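Local coordinates for protein WR4 (Caenorhabditis elegans, PDB 1M1S) that is of unknown function but belongs to the major sperm protein family and is a sperm-specific protein of the nematode, at residues A[91-95]-A[96-100]. Residues are numbered along the deposited sequence; the frame is centred on the assembly and turned at random.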
loop_
_atom_site.group_PDB
_atom_site.type_symbol
_atom_site.label_atom_id
_atom_site.label_comp_id
_atom_site.label_asym_id
_atom_site.label_seq_id
_atom_site.Cartn_x
_atom_site.Cartn_y
_atom_site.Cartn_z
ATOM N N ALA A 91 -18.136 2.603 9.351
ATOM C CA ALA A 91 -18.542 1.350 8.729
ATOM C C ALA A 91 -19.315 1.697 7.426
ATOM O O ALA A 91 -19.063 1.124 6.355
ATOM C CB ALA A 91 -19.428 0.575 9.702
ATOM N N GLU A 92 -20.105 2.775 7.534
ATOM C CA GLU A 92 -20.972 3.362 6.497
ATOM C C GLU A 92 -20.353 3.651 5.140
ATOM O O GLU A 92 -21.058 3.621 4.129
ATOM C CB GLU A 92 -21.609 4.653 7.041
ATOM C CG GLU A 92 -22.198 5.585 5.999
ATOM C CD GLU A 92 -23.417 6.348 6.499
ATOM O OE1 GLU A 92 -23.577 6.451 7.737
ATOM O OE2 GLU A 92 -24.224 6.831 5.660
ATOM N N GLU A 93 -19.048 3.920 5.121
ATOM C CA GLU A 93 -18.350 4.236 3.881
ATOM C C GLU A 93 -18.175 3.128 2.840
ATOM O O GLU A 93 -17.478 2.123 3.045
ATOM C CB GLU A 93 -17.012 4.918 4.150
ATOM C CG GLU A 93 -16.350 5.473 2.877
ATOM C CD GLU A 93 -17.243 6.462 2.123
ATOM O OE1 GLU A 93 -17.241 7.661 2.481
ATOM O OE2 GLU A 93 -17.948 6.046 1.174
ATOM N N THR A 94 -18.762 3.414 1.682
ATOM C CA THR A 94 -18.766 2.550 0.520
ATOM C C THR A 94 -17.454 2.520 -0.225
ATOM O O THR A 94 -16.797 1.487 -0.264
ATOM C CB THR A 94 -19.870 2.970 -0.492
ATOM O OG1 THR A 94 -21.158 2.716 0.080
ATOM C CG2 THR A 94 -19.741 2.182 -1.814
ATOM N N ASP A 95 -17.102 3.693 -0.769
ATOM C CA ASP A 95 -15.922 3.963 -1.608
ATOM C C ASP A 95 -14.611 4.202 -0.839
ATOM O O ASP A 95 -14.551 5.034 0.066
ATOM C CB ASP A 95 -16.251 5.163 -2.538
ATOM C CG ASP A 95 -15.193 5.415 -3.622
ATOM O OD1 ASP A 95 -14.568 4.452 -4.136
ATOM O OD2 ASP A 95 -14.998 6.608 -3.966
ATOM N N PRO A 96 -13.542 3.470 -1.210
ATOM C CA PRO A 96 -12.267 3.638 -0.536
ATOM C C PRO A 96 -11.660 4.941 -1.002
ATOM O O PRO A 96 -10.716 5.424 -0.395
ATOM C CB PRO A 96 -11.462 2.442 -1.043
ATOM C CG PRO A 96 -12.502 1.484 -1.546
ATOM C CD PRO A 96 -13.434 2.397 -2.209
HETATM N N MSE A 97 -12.199 5.498 -2.089
HETATM C CA MSE A 97 -11.695 6.759 -2.629
HETATM C C MSE A 97 -12.293 8.006 -2.002
HETATM O O MSE A 97 -11.705 9.076 -2.135
HETATM C CB MSE A 97 -11.875 6.853 -4.148
HETATM C CG MSE A 97 -11.269 5.720 -4.919
HETATM SE SE MSE A 97 -11.386 5.990 -6.865
HETATM C CE MSE A 97 -12.165 4.185 -7.259
ATOM N N ALA A 98 -13.461 7.882 -1.364
ATOM C CA ALA A 98 -14.141 9.026 -0.747
ATOM C C ALA A 98 -13.293 9.862 0.220
ATOM O O ALA A 98 -13.174 11.079 0.027
ATOM C CB ALA A 98 -15.446 8.606 -0.110
ATOM N N PRO A 99 -12.632 9.225 1.222
ATOM C CA PRO A 99 -11.826 10.066 2.119
ATOM C C PRO A 99 -10.520 10.601 1.493
ATOM O O PRO A 99 -9.831 11.396 2.111
ATOM C CB PRO A 99 -11.568 9.143 3.319
ATOM C CG PRO A 99 -11.489 7.828 2.694
ATOM C CD PRO A 99 -12.644 7.831 1.709
ATOM N N PHE A 100 -10.193 10.177 0.271
ATOM C CA PHE A 100 -8.971 10.648 -0.401
ATOM C C PHE A 100 -9.268 11.752 -1.409
ATOM O O PHE A 100 -8.489 12.692 -1.546
ATOM C CB PHE A 100 -8.195 9.484 -1.029
ATOM C CG PHE A 100 -7.732 8.469 -0.023
ATOM C CD1 PHE A 100 -8.294 7.192 -0.002
ATOM C CD2 PHE A 100 -6.803 8.819 0.959
ATOM C CE1 PHE A 100 -7.959 6.263 0.985
ATOM C CE2 PHE A 100 -6.451 7.904 1.960
ATOM C CZ PHE A 100 -7.038 6.616 1.973
#
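Asp-95 and Pro-96 begin a type I beta turn, with Pro-96 and Met-97 at its two corners. The turn leads the loop that follows strand 79-89 toward the short helix 98-101, at the surface of the immunoglobulin-like beta sandwich of the MSP domain. It is closed by a weak hydrogen bond from Ala-98 N to Asp-95 O, 3.4 Å long. The Asp-95 side chain adds an Asx turn. Its OD1 accepts from Met-97 N at 3.3 Å, a weak but fairly straight capping bond (162° at the hydrogen). With CG turned away from its own backbone N (chi1 -171°), CG lies beside its own carbonyl carbon, near the N-H of Met-97. OD1 lies 3.0 Å from Pro-96 CD, and the two side chains meet at about a right angle. The other oxygen, OD2, rests on CB of Met-97, which is present as selenomethionine. OD2 also comes close to Ala-98 N, but the angle is too poor for a bond. Pro-96 itself packs on Tyr-57 and Phe-59 of strand 51-60, so the corner of the turn sits on the sheet. Beyond the turn, Pro-99 packs on Ala-87 and Val-89 of strand 79-89.

Ala-98 points its methyl group back toward Glu-93. The Glu-93 chain bends at chi2 (57°), which turns the carboxylate toward the N-H groups of Thr-94 and Asp-95. OE2 accepts from Asp-95 N at 3.2 Å on its anti side, out of the carboxylate plane. It also takes a weak bond from Thr-94 N. With an alanine at this position, both N-H groups would probably lose this acceptor and the loop before Asp-95 could move more freely. The backbone O of Glu-93 accepts a hydrogen bond from Arg-38 NH2. Its OE1 touches Ala-98 CB at 3.3 Å.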